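Local coordinates for protein-tyrosine-phosphatase (Shewanella sp., PDB 2Z72) that removes phosphate from phosphotyrosine in proteins by hydrolysis as a cold-active phosphatase, probably by means of a two-zinc centre of the calcineurin-like phosphoesterase kind, at residues Ser35-Arg43 with Leu50-Glu58; Val292-Ile301 with Thr334-Gln342. All coordinates share one frame; numbering follows the deposited sequence. Where two conformers were deposited one is given.

Interaction 1: Ser35-Arg43 with Leu50-Glu58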
loop_
_atom_site.group_PDB
_atom_site.type_symbol
_atom_site.label_atom_id
_atom_site.label_comp_id
_atom_site.label_asym_id
_atom_site.label_seq_id
_atom_site.Cartn_x
_atom_site.Cartn_y
_atom_site.Cartn_z
ATOM N N SER A 35 -15.152 -19.325 -14.153
ATOM C CA SER A 35 -15.673 -18.228 -14.941
ATOM C C SER A 35 -16.497 -17.323 -14.033
ATOM O O SER A 35 -17.381 -17.844 -13.344
ATOM C CB SER A 35 -16.547 -18.739 -16.077
ATOM O OG SER A 35 -15.795 -19.577 -16.939
ATOM N N ILE A 36 -16.208 -16.026 -14.004
ATOM C CA ILE A 36 -16.906 -15.166 -13.064
ATOM C C ILE A 36 -18.222 -14.638 -13.633
ATOM O O ILE A 36 -18.198 -14.056 -14.734
ATOM C CB ILE A 36 -15.992 -14.000 -12.645
ATOM C CG1 ILE A 36 -14.757 -14.518 -11.882
ATOM C CG2 ILE A 36 -16.723 -12.927 -11.851
ATOM C CD1 ILE A 36 -13.571 -13.627 -11.831
ATOM N N GLU A 37 -19.298 -14.891 -12.882
ATOM C CA GLU A 37 -20.674 -14.560 -13.209
ATOM C C GLU A 37 -21.085 -13.336 -12.360
ATOM O O GLU A 37 -20.906 -13.329 -11.093
ATOM C CB GLU A 37 -21.657 -15.703 -12.973
ATOM C CG GLU A 37 -21.210 -17.143 -13.121
ATOM C CD GLU A 37 -21.451 -17.593 -14.540
ATOM O OE1 GLU A 37 -21.145 -18.734 -14.911
ATOM O OE2 GLU A 37 -21.939 -16.649 -15.231
ATOM N N LYS A 38 -21.588 -12.305 -13.043
ATOM C CA LYS A 38 -22.222 -11.159 -12.394
ATOM C C LYS A 38 -21.257 -10.500 -11.441
ATOM O O LYS A 38 -21.639 -10.003 -10.355
ATOM C CB LYS A 38 -23.478 -11.609 -11.667
ATOM C CG LYS A 38 -24.519 -12.324 -12.517
ATOM C CD LYS A 38 -25.805 -12.681 -11.794
ATOM C CE LYS A 38 -27.049 -12.726 -12.661
ATOM N NZ LYS A 38 -28.361 -12.854 -11.942
ATOM N N LEU A 39 -19.991 -10.481 -11.837
ATOM C CA LEU A 39 -18.886 -9.820 -11.088
ATOM C C LEU A 39 -18.581 -10.433 -9.738
ATOM O O LEU A 39 -17.749 -9.893 -8.989
ATOM C CB LEU A 39 -19.095 -8.346 -10.930
ATOM C CG LEU A 39 -19.307 -7.587 -12.266
ATOM C CD1 LEU A 39 -19.434 -6.129 -11.867
ATOM C CD2 LEU A 39 -18.209 -7.791 -13.288
ATOM N N GLN A 40 -19.112 -11.602 -9.400
ATOM C CA GLN A 40 -18.923 -12.192 -8.079
ATOM C C GLN A 40 -17.844 -13.236 -8.204
ATOM O O GLN A 40 -17.936 -14.291 -8.865
ATOM C CB GLN A 40 -20.191 -12.911 -7.651
ATOM C CG GLN A 40 -21.363 -12.063 -7.288
ATOM C CD GLN A 40 -21.295 -11.189 -6.061
ATOM O OE1 GLN A 40 -20.387 -11.287 -5.230
ATOM N NE2 GLN A 40 -22.263 -10.301 -5.897
ATOM N N VAL A 41 -16.757 -12.981 -7.534
ATOM C CA VAL A 41 -15.658 -13.933 -7.530
ATOM C C VAL A 41 -15.870 -14.897 -6.366
ATOM O O VAL A 41 -15.520 -14.548 -5.247
ATOM C CB VAL A 41 -14.319 -13.208 -7.413
ATOM C CG1 VAL A 41 -13.199 -14.177 -7.486
ATOM C CG2 VAL A 41 -14.187 -12.097 -8.470
ATOM N N ASN A 42 -16.452 -16.035 -6.723
ATOM C CA ASN A 42 -16.848 -17.067 -5.789
ATOM C C ASN A 42 -15.878 -18.230 -5.826
ATOM O O ASN A 42 -15.510 -18.716 -6.896
ATOM C CB ASN A 42 -18.246 -17.612 -6.106
ATOM C CG ASN A 42 -19.298 -16.570 -5.758
ATOM O OD1 ASN A 42 -19.080 -15.688 -4.922
ATOM N ND2 ASN A 42 -20.414 -16.731 -6.442
ATOM N N ARG A 43 -15.505 -18.688 -4.629
ATOM C CA ARG A 43 -14.517 -19.763 -4.526
ATOM C C ARG A 43 -15.186 -21.056 -4.846
ATOM O O ARG A 43 -16.316 -21.350 -4.467
ATOM C CB ARG A 43 -14.026 -19.708 -3.068
ATOM C CG ARG A 43 -13.224 -20.773 -2.552
ATOM C CD ARG A 43 -13.373 -21.040 -1.064
ATOM N NE ARG A 43 -13.565 -19.960 -0.229
ATOM C CZ ARG A 43 -14.389 -19.486 0.659
ATOM N NH1 ARG A 43 -15.505 -20.066 1.054
ATOM N NH2 ARG A 43 -14.109 -18.323 1.240
ATOM N N LEU A 50 -10.374 -19.096 1.009
ATOM C CA LEU A 50 -9.809 -18.048 0.163
ATOM C C LEU A 50 -10.831 -16.946 -0.084
ATOM O O LEU A 50 -12.042 -17.172 -0.104
ATOM C CB LEU A 50 -9.373 -18.628 -1.166
ATOM C CG LEU A 50 -8.242 -19.647 -1.099
ATOM C CD1 LEU A 50 -7.983 -20.227 -2.487
ATOM C CD2 LEU A 50 -6.990 -19.018 -0.510
ATOM N N PRO A 51 -10.328 -15.716 -0.262
ATOM C CA PRO A 51 -11.291 -14.591 -0.317
ATOM C C PRO A 51 -12.174 -14.564 -1.555
ATOM O O PRO A 51 -11.739 -14.858 -2.660
ATOM C CB PRO A 51 -10.371 -13.359 -0.290
ATOM C CG PRO A 51 -9.088 -13.842 -0.818
ATOM C CD PRO A 51 -8.960 -15.273 -0.326
ATOM N N GLU A 52 -13.387 -14.091 -1.366
ATOM C CA GLU A 52 -14.406 -13.864 -2.329
ATOM C C GLU A 52 -14.664 -12.362 -2.320
ATOM O O GLU A 52 -14.629 -11.713 -1.253
ATOM C CB GLU A 52 -15.675 -14.650 -2.034
ATOM C CG GLU A 52 -15.365 -16.139 -1.876
ATOM C CD GLU A 52 -16.654 -16.896 -1.564
ATOM O OE1 GLU A 52 -16.954 -17.805 -2.391
ATOM O OE2 GLU A 52 -17.326 -16.613 -0.555
ATOM N N THR A 53 -14.784 -11.813 -3.484
ATOM C CA THR A 53 -14.873 -10.383 -3.721
ATOM C C THR A 53 -15.832 -10.107 -4.870
ATOM O O THR A 53 -15.885 -10.891 -5.846
ATOM C CB THR A 53 -13.544 -9.745 -4.136
ATOM O OG1 THR A 53 -12.555 -10.236 -3.219
ATOM C CG2 THR A 53 -13.472 -8.230 -3.961
ATOM N N LYS A 54 -16.552 -9.025 -4.703
ATOM C CA LYS A 54 -17.298 -8.515 -5.831
ATOM C C LYS A 54 -16.366 -7.569 -6.575
ATOM O O LYS A 54 -15.803 -6.659 -5.972
ATOM C CB LYS A 54 -18.592 -7.796 -5.449
ATOM C CG LYS A 54 -19.266 -7.115 -6.622
ATOM C CD LYS A 54 -20.703 -7.548 -6.810
ATOM C CE LYS A 54 -21.430 -6.666 -7.812
ATOM N NZ LYS A 54 -22.533 -5.832 -7.275
ATOM N N LEU A 55 -16.224 -7.817 -7.871
ATOM C CA LEU A 55 -15.442 -6.894 -8.677
ATOM C C LEU A 55 -16.116 -5.520 -8.773
ATOM O O LEU A 55 -17.326 -5.417 -8.832
ATOM C CB LEU A 55 -15.209 -7.466 -10.085
ATOM C CG LEU A 55 -14.451 -8.784 -10.102
ATOM C CD1 LEU A 55 -14.178 -9.151 -11.563
ATOM C CD2 LEU A 55 -13.144 -8.752 -9.328
ATOM N N SER A 56 -15.268 -4.513 -8.724
ATOM C CA SER A 56 -15.703 -3.123 -8.644
ATOM C C SER A 56 -15.734 -2.486 -10.005
ATOM O O SER A 56 -14.784 -2.659 -10.754
ATOM C CB SER A 56 -14.617 -2.431 -7.807
ATOM O OG SER A 56 -15.070 -1.234 -7.244
ATOM N N SER A 57 -16.727 -1.686 -10.300
ATOM C CA SER A 57 -16.795 -0.861 -11.486
ATOM C C SER A 57 -16.232 0.532 -11.250
ATOM O O SER A 57 -16.308 1.358 -12.156
ATOM C CB SER A 57 -18.270 -0.807 -11.963
ATOM O OG SER A 57 -19.083 -0.131 -11.003
ATOM N N GLU A 58 -15.711 0.993 -10.129
ATOM C CA GLU A 58 -15.264 2.293 -9.719
ATOM C C GLU A 58 -13.818 2.353 -9.180
ATOM O O GLU A 58 -13.199 3.372 -9.500
ATOM C CB GLU A 58 -16.128 2.905 -8.587
ATOM C CG GLU A 58 -17.602 2.650 -8.567
ATOM C CD GLU A 58 -18.436 3.022 -7.392
ATOM O OE1 GLU A 58 -19.698 3.047 -7.399
ATOM O OE2 GLU A 58 -17.939 3.317 -6.293
HETATM O O HOH W 1 -18.643 -19.832 -2.404
#

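Interaction 2: Val292-Ile301 with Thr334-Gln342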
loop_
_atom_site.group_PDB
_atom_site.type_symbol
_atom_site.label_atom_id
_atom_site.label_comp_id
_atom_site.label_asym_id
_atom_site.label_seq_id
_atom_site.Cartn_x
_atom_site.Cartn_y
_atom_site.Cartn_z
ATOM N N VAL A 292 4.867 2.814 15.757
ATOM C CA VAL A 292 4.666 4.126 15.093
ATOM C C VAL A 292 5.371 5.179 15.973
ATOM O O VAL A 292 5.222 5.179 17.178
ATOM C CB VAL A 292 3.194 4.408 14.925
ATOM C CG1 VAL A 292 2.903 5.908 14.718
ATOM C CG2 VAL A 292 2.601 3.607 13.781
ATOM N N LEU A 293 6.192 6.007 15.350
ATOM C CA LEU A 293 6.938 6.968 16.162
ATOM C C LEU A 293 7.228 8.176 15.286
ATOM O O LEU A 293 7.339 8.119 14.055
ATOM C CB LEU A 293 8.190 6.353 16.689
ATOM C CG LEU A 293 9.159 5.735 15.683
ATOM C CD1 LEU A 293 10.082 6.720 15.000
ATOM C CD2 LEU A 293 9.962 4.722 16.493
ATOM N N GLY A 294 7.478 9.243 16.024
ATOM C CA GLY A 294 7.921 10.473 15.394
ATOM C C GLY A 294 9.401 10.741 15.527
ATOM O O GLY A 294 10.022 10.323 16.530
ATOM N N LEU A 295 9.924 11.411 14.496
ATOM C CA LEU A 295 11.309 11.910 14.470
ATOM C C LEU A 295 11.282 13.403 14.180
ATOM O O LEU A 295 10.341 13.964 13.591
ATOM C CB LEU A 295 12.094 11.172 13.376
ATOM C CG LEU A 295 12.298 9.664 13.623
ATOM C CD1 LEU A 295 13.039 9.144 12.432
ATOM C CD2 LEU A 295 13.114 9.446 14.867
ATOM N N PHE A 296 12.335 14.077 14.611
ATOM C CA PHE A 296 12.522 15.511 14.296
ATOM C C PHE A 296 11.337 16.329 14.776
ATOM O O PHE A 296 10.677 17.024 14.037
ATOM C CB PHE A 296 12.780 15.736 12.823
ATOM C CG PHE A 296 13.942 14.927 12.304
ATOM C CD1 PHE A 296 13.734 13.846 11.478
ATOM C CD2 PHE A 296 15.223 15.241 12.674
ATOM C CE1 PHE A 296 14.804 13.119 11.002
ATOM C CE2 PHE A 296 16.325 14.522 12.221
ATOM C CZ PHE A 296 16.103 13.418 11.395
ATOM N N HIS A 297 11.060 16.258 16.098
ATOM C CA HIS A 297 9.960 17.008 16.673
ATOM C C HIS A 297 8.669 16.675 15.925
ATOM O O HIS A 297 7.841 17.548 15.621
ATOM C CB HIS A 297 10.350 18.490 16.705
ATOM C CG HIS A 297 11.579 18.829 17.512
ATOM N ND1 HIS A 297 12.818 18.893 16.942
ATOM C CD2 HIS A 297 11.737 19.021 18.818
ATOM C CE1 HIS A 297 13.730 19.178 17.878
ATOM N NE2 HIS A 297 13.096 19.260 19.027
ATOM N N ASN A 298 8.472 15.395 15.634
ATOM C CA ASN A 298 7.328 14.812 14.954
ATOM C C ASN A 298 7.018 15.423 13.580
ATOM O O ASN A 298 5.905 15.292 13.077
ATOM C CB ASN A 298 6.124 14.984 15.833
ATOM C CG ASN A 298 6.100 14.108 17.052
ATOM O OD1 ASN A 298 6.458 12.960 16.972
ATOM N ND2 ASN A 298 5.681 14.663 18.179
ATOM N N LYS A 299 8.039 15.936 12.941
ATOM C CA LYS A 299 7.958 16.353 11.540
ATOM C C LYS A 299 7.962 15.173 10.562
ATOM O O LYS A 299 7.418 15.312 9.471
ATOM C CB LYS A 299 9.151 17.284 11.225
ATOM C CG LYS A 299 9.029 18.585 12.003
ATOM C CD LYS A 299 10.237 19.469 11.803
ATOM C CE LYS A 299 10.199 20.658 12.724
ATOM N NZ LYS A 299 11.424 21.512 12.597
ATOM N N VAL A 300 8.561 14.056 10.968
ATOM C CA VAL A 300 8.464 12.796 10.234
ATOM C C VAL A 300 7.760 11.814 11.163
ATOM O O VAL A 300 8.145 11.671 12.327
ATOM C CB VAL A 300 9.834 12.230 9.811
ATOM C CG1 VAL A 300 9.701 10.784 9.317
ATOM C CG2 VAL A 300 10.503 13.043 8.712
ATOM N N ILE A 301 6.758 11.128 10.629
ATOM C CA ILE A 301 6.163 10.012 11.376
ATOM C C ILE A 301 6.408 8.751 10.574
ATOM O O ILE A 301 6.025 8.641 9.434
ATOM C CB ILE A 301 4.676 10.166 11.685
ATOM C CG1 ILE A 301 4.304 11.571 12.204
ATOM C CG2 ILE A 301 4.250 9.088 12.669
ATOM C CD1 ILE A 301 4.865 11.920 13.565
ATOM N N THR A 334 -0.979 9.785 22.534
ATOM C CA THR A 334 -0.830 10.989 21.722
ATOM C C THR A 334 0.650 11.271 21.471
ATOM O O THR A 334 1.356 11.315 22.470
ATOM C CB THR A 334 -1.532 12.185 22.399
ATOM O OG1 THR A 334 -2.929 11.813 22.449
ATOM C CG2 THR A 334 -1.469 13.423 21.566
ATOM N N LEU A 335 1.020 11.516 20.225
ATOM C CA LEU A 335 2.379 11.920 19.901
ATOM C C LEU A 335 2.546 13.415 19.911
ATOM O O LEU A 335 3.557 13.972 20.332
ATOM C CB LEU A 335 2.840 11.403 18.536
ATOM C CG LEU A 335 2.754 9.884 18.333
ATOM C CD1 LEU A 335 3.176 9.479 16.955
ATOM C CD2 LEU A 335 3.606 9.165 19.370
ATOM N N GLN A 336 1.519 14.125 19.404
ATOM C CA GLN A 336 1.538 15.578 19.271
ATOM C C GLN A 336 0.106 16.054 19.461
ATOM O O GLN A 336 -0.831 15.516 18.879
ATOM C CB GLN A 336 2.101 16.076 17.922
ATOM C CG GLN A 336 2.480 17.555 17.888
ATOM C CD GLN A 336 2.968 18.000 16.539
ATOM O OE1 GLN A 336 2.151 18.176 15.621
ATOM N NE2 GLN A 336 4.257 18.223 16.340
ATOM N N GLU A 337 -0.048 17.149 20.229
ATOM C CA GLU A 337 -1.380 17.782 20.252
ATOM C C GLU A 337 -1.220 19.259 20.130
ATOM O O GLU A 337 -0.357 19.908 20.747
ATOM C CB GLU A 337 -2.149 17.350 21.425
ATOM C CG GLU A 337 -1.625 17.444 22.836
ATOM C CD GLU A 337 -2.780 16.764 23.620
ATOM O OE1 GLU A 337 -2.570 16.305 24.758
ATOM O OE2 GLU A 337 -3.895 16.702 23.026
ATOM N N ASN A 338 -2.191 19.734 19.348
ATOM C CA ASN A 338 -2.074 21.016 18.620
ATOM C C ASN A 338 -0.715 21.155 17.920
ATOM O O ASN A 338 -0.593 20.707 16.765
ATOM C CB ASN A 338 -2.397 22.163 19.578
ATOM C CG ASN A 338 -3.861 22.026 19.972
ATOM O OD1 ASN A 338 -4.138 21.870 21.164
ATOM N ND2 ASN A 338 -4.739 22.089 18.975
ATOM N N SER A 339 0.342 21.733 18.502
ATOM C CA SER A 339 1.655 21.555 17.854
ATOM C C SER A 339 2.696 21.110 18.885
ATOM O O SER A 339 3.925 21.071 18.697
ATOM C CB SER A 339 2.080 22.817 17.125
ATOM O OG SER A 339 3.082 22.658 16.119
ATOM N N LEU A 340 2.175 20.728 20.045
ATOM C CA LEU A 340 3.011 20.467 21.224
ATOM C C LEU A 340 3.451 19.039 21.263
ATOM O O LEU A 340 2.610 18.129 21.296
ATOM C CB LEU A 340 2.217 20.830 22.499
ATOM C CG LEU A 340 3.066 20.911 23.776
ATOM C CD1 LEU A 340 4.052 22.087 23.698
ATOM C CD2 LEU A 340 2.248 21.039 25.056
ATOM N N ASN A 341 4.772 18.803 21.209
ATOM C CA ASN A 341 5.216 17.414 21.194
ATOM C C ASN A 341 5.139 16.847 22.583
ATOM O O ASN A 341 5.456 17.508 23.591
ATOM C CB ASN A 341 6.677 17.278 20.713
ATOM C CG ASN A 341 6.747 17.897 19.321
ATOM O OD1 ASN A 341 5.847 17.635 18.517
ATOM N ND2 ASN A 341 7.797 18.656 19.144
ATOM N N GLN A 342 4.674 15.597 22.606
ATOM C CA GLN A 342 4.475 14.928 23.909
ATOM C C GLN A 342 5.745 14.211 24.369
ATOM O O GLN A 342 6.769 14.126 23.625
ATOM C CB GLN A 342 3.292 13.940 23.814
ATOM C CG GLN A 342 1.973 14.566 23.346
ATOM C CD GLN A 342 1.555 15.755 24.220
ATOM O OE1 GLN A 342 1.143 15.425 25.352
ATOM N NE2 GLN A 342 1.628 17.002 23.705
ATOM O OXT GLN A 342 5.711 13.701 25.495
HETATM O O HOH W 2 7.747 20.303 16.336
HETATM O O HOH W 3 6.151 19.007 14.271
#

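Interaction 1: Ser35-Arg43 with Leu50-Glu58
Arg-43 and Glu-52 lie just beyond the Val-41/Thr-53 end of a two-stranded antiparallel beta hairpin in which Gln-40 and Lys-54 form the non-hydrogen-bonded pair and Val-41 and Thr-53 the hydrogen-bonded one. Val-41 N donates to Thr-53 O at 2.8 Å, while the return bond from Thr-53 N is weak; beyond the strands, Leu-55 N reaches Leu-39 O at 2.8 Å. From CB outward, Arg-43 first meets Glu-52 OE1 at 3.6 Å, CD passes near Leu-50 N, and the bend at chi3 (-36°) swings the guanidinium edge-on to Leu-50 O. Arginine suits this place by offering that single oxygen two coplanar N-H donors, NE at 3.2 Å and NH2 at 2.7 Å. One face of the group carries the Glu-52 carboxylate, too far out of plane to receive an N-H; instead Glu-52 OE1 offers its anti lone pair to Arg-43 N at 2.8 Å. An alanine here would keep that backbone bond but would probably leave Leu-50 O without its two donors and Glu-52 without the nearby positive charge. Branched Val-41 sets CG2 3.6 Å from Leu-55 CD2, the side chains crossing at about a right angle. Both are buried and apolar, as befits their surroundings: Val-41 packs on Trp-25 of strand 22-27 and Pro-11 of strand 8-14, while Thr-53 and Leu-55 rest on Tyr-130 of helix 122-138.

Interaction 2: Val292-Ile301 with Thr334-Gln342
His-297 and Asn-341 face each other with CA atoms 6.6 Å apart, and Gly-294 and Leu-335 at 7.3 Å; no backbone-to-backbone hydrogen bonds join the segments. Residues 293-301 form a hairpin around the type I' turn Phe-296 to Lys-299, with a classic beta bulge where Lys-299 and Val-300 both face Leu-295; residues 336-341 make a second, tight hairpin at the C-terminus. These belong to the two mixed sheets of the calcineurin-like fold, 293-295 being an edge strand of one and 336-341 part of the other. Between the hairpins, Asn-298 holds a positive phi (55°), which asparagine tolerates well, and its buried ND2 donates to Asn-341 OD1 at 3.0 Å, from above the carbonyl plane, and weakly to Leu-335 O. Gln-336, its CG anti to the backbone N (chi1 -164°) and its chain extended beyond, brings NE2 to the same OD1 at 2.8 Å, in the carbonyl plane and nearly straight at 170°. Asn-341 ND2 lies at the edge of the His-297 ring, whose ND1 bonds to Glu-267. Two waters donate to His-297 O, one accepting from Asn-341 ND2, the other from Gln-336 NE2. Apolar Leu-335 CD1 lies 4.2 Å from Val-292 CG1 and near Ile-301 CG2.

Interactions 1 and 2 lie on opposite sides of the chain's centre, their own centres 42 Å apart and their nearest atoms about 26 Å apart, so neither touches the other. Both draw on hairpins, but differently: in 35-43 with 50-58 the segments are the two arms of one hairpin, bonded through their backbones, whereas 292-301 with 334-342 brings separate hairpins together through amide side chains, water and the apolar packing of Leu-335. The zinc pair, held by Asp-78, His-80, Asp-114, Asn-149, His-207 and His-286, is the probable catalytic centre. Interaction 2 approaches it at the side chain of Val-292, about 14 Å from a zinc ion, too far for direct coordination.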